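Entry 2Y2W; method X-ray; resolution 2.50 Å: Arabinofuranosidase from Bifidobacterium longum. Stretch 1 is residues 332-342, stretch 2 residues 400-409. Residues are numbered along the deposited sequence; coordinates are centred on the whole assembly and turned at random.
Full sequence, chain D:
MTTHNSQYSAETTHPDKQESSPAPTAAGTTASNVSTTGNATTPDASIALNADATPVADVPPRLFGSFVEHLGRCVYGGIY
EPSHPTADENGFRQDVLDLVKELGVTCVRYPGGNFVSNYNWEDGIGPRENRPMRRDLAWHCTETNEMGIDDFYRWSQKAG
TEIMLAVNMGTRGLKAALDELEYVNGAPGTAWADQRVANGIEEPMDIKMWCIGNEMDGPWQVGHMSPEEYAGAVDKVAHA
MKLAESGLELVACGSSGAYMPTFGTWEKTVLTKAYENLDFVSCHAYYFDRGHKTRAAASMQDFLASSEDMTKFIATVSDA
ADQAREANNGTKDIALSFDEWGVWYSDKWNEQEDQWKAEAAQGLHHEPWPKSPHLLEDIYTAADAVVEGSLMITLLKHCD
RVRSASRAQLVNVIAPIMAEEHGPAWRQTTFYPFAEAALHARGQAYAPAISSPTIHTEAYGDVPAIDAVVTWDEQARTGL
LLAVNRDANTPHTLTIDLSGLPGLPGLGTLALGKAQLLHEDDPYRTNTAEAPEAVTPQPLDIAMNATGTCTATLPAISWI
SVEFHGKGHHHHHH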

# COMPACT_ATOMS: atom_id res chain seq x y z
N LYS D 332 -6.64 29.82 5.62
CA LYS D 332 -5.61 29.49 6.61
C LYS D 332 -4.22 29.41 5.98
O LYS D 332 -4.05 28.90 4.87
N ASP D 333 -3.22 29.92 6.70
CA ASP D 333 -1.82 29.78 6.30
C ASP D 333 -1.20 28.51 6.86
O ASP D 333 -1.46 28.13 8.00
N ILE D 334 -0.40 27.85 6.03
CA ILE D 334 0.45 26.75 6.48
C ILE D 334 1.73 27.35 7.03
O ILE D 334 2.48 28.01 6.30
N ALA D 335 1.98 27.14 8.32
CA ALA D 335 3.22 27.60 8.95
C ALA D 335 4.39 26.67 8.62
O ALA D 335 4.19 25.51 8.24
N LEU D 336 5.60 27.19 8.75
CA LEU D 336 6.81 26.42 8.49
C LEU D 336 7.34 25.80 9.78
O LEU D 336 7.30 26.43 10.84
N SER D 337 7.83 24.57 9.66
CA SER D 337 8.40 23.85 10.79
C SER D 337 9.81 23.37 10.47
O SER D 337 10.00 22.33 9.83
N PHE D 338 10.81 24.14 10.90
CA PHE D 338 12.21 23.77 10.74
C PHE D 338 12.61 22.67 11.73
O PHE D 338 13.47 22.88 12.59
N ASP D 339 12.00 21.50 11.58
CA ASP D 339 12.10 20.44 12.58
C ASP D 339 13.41 19.64 12.55
O ASP D 339 13.63 18.77 13.40
N GLU D 340 14.27 19.94 11.58
CA GLU D 340 15.64 19.44 11.59
C GLU D 340 16.60 20.50 11.06
O GLU D 340 16.68 20.73 9.85
N TRP D 341 17.30 21.17 11.97
CA TRP D 341 18.30 22.17 11.60
C TRP D 341 19.54 22.07 12.48
O TRP D 341 19.50 21.46 13.55
N GLY D 342 20.64 22.65 12.02
CA GLY D 342 21.88 22.70 12.80
C GLY D 342 23.13 22.37 12.01
O GLY D 342 23.07 22.14 10.80
N ASP D 400 7.56 34.80 11.76
CA ASP D 400 6.19 35.11 11.38
C ASP D 400 5.60 33.96 10.57
O ASP D 400 4.38 33.74 10.58
N ARG D 401 6.46 33.24 9.87
CA ARG D 401 6.05 32.10 9.06
C ARG D 401 6.64 30.80 9.60
O ARG D 401 6.06 29.73 9.42
N VAL D 402 7.79 30.91 10.25
CA VAL D 402 8.40 29.77 10.93
C VAL D 402 7.97 29.79 12.39
O VAL D 402 8.58 30.47 13.23
N ARG D 403 6.91 29.05 12.70
CA ARG D 403 6.35 29.03 14.05
C ARG D 403 6.87 27.86 14.88
O ARG D 403 6.50 27.70 16.05
N SER D 404 7.73 27.04 14.29
CA SER D 404 8.36 25.92 14.99
C SER D 404 9.73 25.60 14.40
O SER D 404 9.93 25.67 13.19
N ALA D 405 10.66 25.24 15.28
CA ALA D 405 11.99 24.79 14.87
C ALA D 405 12.53 23.77 15.87
O ALA D 405 12.42 23.95 17.08
N SER D 406 13.11 22.69 15.35
CA SER D 406 13.70 21.65 16.18
C SER D 406 15.16 21.45 15.83
O SER D 406 15.48 20.99 14.73
N ARG D 407 16.04 21.79 16.77
CA ARG D 407 17.47 21.61 16.56
C ARG D 407 17.84 20.14 16.74
O ARG D 407 17.44 19.50 17.72
N ALA D 408 18.59 19.61 15.78
CA ALA D 408 19.00 18.21 15.79
C ALA D 408 20.48 18.07 16.15
O ALA D 408 21.33 18.67 15.49
N GLN D 409 20.80 17.31 17.20
CA GLN D 409 19.83 16.67 18.09
C GLN D 409 20.12 17.07 19.55
O GLN D 409 21.00 17.89 19.80

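Two parallel strands, one from each stretch, lie side by side with their axes 11° apart, and the side chains that matter most sit at the two ends of the pairing: Arg401 at the start, Trp341 at the finish, with Leu336 next to the arginine. These three have the largest areas covered by the opposing stretch.

Arg401 leaves its backbone sideways, yet its end comes nearer the first stretch. With chi1 t, chi2 p and chi3 t, the chain carries the guanidinium to the backbone of Ile334, where Arg401 NE and Arg401 NH2 both donate to Ile334 O, at 3.1 and 3.2 Å. The carbonyl lies at the edge of the group, near its plane, as a two-pronged donor requires. Asp333 (chi1 m) points toward the second stretch, but its OD2 stands over the guanidinium face, 4.1 Å from Arg401 NE; the charges are near each other, and no N-H points at the oxygen. In this contact a long side chain extends the strand ladder by bonding to backbone.

The aliphatic part of the same arginine also serves as packing surface: Arg401 CG is 4.0 Å from Leu336 CD1. Leu336, with chi1 at -92° and chi2 p, shares a sheet face with Val402, Phe338 and Ala405. Leu336 CB meets Val402 CG2 at 3.8 Å. Val402, chi1 t, also touches the Phe338 ring, its CG1 lying 4.2 Å from Phe338 CD1 in an oblique approach. Phe338, chi1 at -104°, then brings its CB to 4.0 Å from Ala405 CB. Beneath this row the backbone bonds Leu336 N to Arg401 O at 2.7 Å and Ser406 N to Phe338 O at 2.8 Å.

Trp341 closes the row beyond a bulge in the register. Its chi1 is p and chi2 -89°, and its end comes nearer the second strand than its CB direction alone would suggest. Arg407 is chi1 t, and Arg407 CG lies over the six-membered ring of Trp341, 3.8 Å from its centroid and 14° off the normal, a CH-pi contact. Ala405 touches the indole obliquely, its CB 3.7 Å from Trp341 NE1. Ala405 CB thus touches both the CB of Phe338 and the indole of Trp341.

Ser337 and Ser404, both chi1 t, point to the other face. Their hydroxyls, Ser337 OG and Ser404 OG, are 3.8 Å apart, and a water joins them: it hydrogen-bonds Ser337 OG at 3.1 Å, Ser404 OG at 2.7 Å and Ser406 OG at 2.7 Å. Ser406, chi1 m, points sideways and sets its CB 3.1 Å from Asp339 O. Three hydroxyls sharing one water show how a buried polar patch can be satisfied across two strands without direct serine-to-serine bonds.

Gly342 ends the first stretch. A CB there would sit 3.4 Å from Ala408 O, and its backbone angles of 135° and -177° would jam that atom against the preceding carbonyl, which by itself calls for glycine.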

# COMPACT_ATOMS: atom_id res chain seq x y z
CB LYS D 332 -5.98 28.16 7.27
CG LYS D 332 -4.80 27.34 7.82
CD LYS D 332 -5.16 25.87 7.98
CE LYS D 332 -5.04 25.10 6.67
NZ LYS D 332 -5.48 23.68 6.83
CB ASP D 333 -1.00 30.97 6.81
CG ASP D 333 -0.96 32.12 5.82
OD1 ASP D 333 -1.77 32.14 4.88
OD2 ASP D 333 -0.10 33.01 6.00
CB ILE D 334 0.79 25.77 5.33
CG1 ILE D 334 -0.47 25.25 4.62
CG2 ILE D 334 1.69 24.62 5.83
CD1 ILE D 334 -1.43 24.45 5.49
CB ALA D 335 3.04 27.71 10.46
CB LEU D 336 7.88 27.30 7.85
CG LEU D 336 7.99 27.37 6.32
CD1 LEU D 336 6.68 27.77 5.65
CD2 LEU D 336 9.11 28.32 5.93
CB SER D 337 7.51 22.66 11.18
OG SER D 337 8.01 21.99 12.32
CB PHE D 338 13.11 25.00 10.89
CG PHE D 338 13.64 25.52 9.59
CD1 PHE D 338 12.89 26.40 8.82
CD2 PHE D 338 14.90 25.13 9.13
CE1 PHE D 338 13.38 26.89 7.62
CE2 PHE D 338 15.40 25.61 7.93
CZ PHE D 338 14.64 26.49 7.17
CB ASP D 339 10.87 19.52 12.55
CG ASP D 339 10.56 18.96 11.17
OD1 ASP D 339 11.37 19.16 10.23
OD2 ASP D 339 9.50 18.32 11.02
CB GLU D 340 15.77 18.13 10.79
CG GLU D 340 15.37 16.88 11.57
CD GLU D 340 15.71 15.59 10.85
OE1 GLU D 340 16.78 15.51 10.21
OE2 GLU D 340 14.91 14.64 10.95
CB TRP D 341 17.71 23.59 11.64
CG TRP D 341 17.44 24.12 13.03
CD1 TRP D 341 16.29 23.97 13.75
CD2 TRP D 341 18.33 24.89 13.84
NE1 TRP D 341 16.41 24.60 14.97
CE2 TRP D 341 17.66 25.17 15.05
CE3 TRP D 341 19.64 25.37 13.67
CZ2 TRP D 341 18.24 25.91 16.08
CZ3 TRP D 341 20.22 26.11 14.69
CH2 TRP D 341 19.52 26.37 15.89
CB ASP D 400 6.12 36.42 10.57
CG ASP D 400 6.97 36.38 9.30
OD1 ASP D 400 8.13 35.92 9.36
OD2 ASP D 400 6.47 36.83 8.24
CB ARG D 401 6.44 32.32 7.60
CG ARG D 401 5.65 31.47 6.61
CD ARG D 401 4.18 31.86 6.58
NE ARG D 401 3.37 30.92 5.80
CZ ARG D 401 3.22 30.97 4.48
NH1 ARG D 401 3.82 31.92 3.76
NH2 ARG D 401 2.47 30.07 3.86
CB VAL D 402 9.95 29.76 10.80
CG1 VAL D 402 10.55 28.56 11.52
CG2 VAL D 402 10.36 29.77 9.33
CB ARG D 403 4.82 29.03 13.98
CG ARG D 403 4.20 30.21 13.22
CD ARG D 403 4.49 31.57 13.87
NE ARG D 403 4.03 31.64 15.26
CZ ARG D 403 4.14 32.71 16.04
NH1 ARG D 403 4.68 33.83 15.57
NH2 ARG D 403 3.69 32.67 17.28
CB SER D 404 7.48 24.68 14.94
OG SER D 404 8.03 23.64 15.73
CB ALA D 405 12.94 25.97 14.74
CB SER D 406 12.94 20.33 16.04
OG SER D 406 11.54 20.53 16.14
CB ARG D 407 18.29 22.48 17.52
CG ARG D 407 19.73 22.68 17.06
CD ARG D 407 20.68 22.82 18.23
NE ARG D 407 22.07 22.60 17.82
CZ ARG D 407 22.66 21.41 17.74
NH1 ARG D 407 21.99 20.30 18.04
NH2 ARG D 407 23.92 21.32 17.35
CB ALA D 408 18.71 17.57 14.43
CB GLN D 409 19.83 15.15 17.91
CG GLN D 409 19.04 14.69 16.68
CD GLN D 409 19.07 13.19 16.46
OE1 GLN D 409 19.17 12.41 17.41
NE2 GLN D 409 18.97 12.77 15.21
O HOH W 1 10.02 22.21 14.64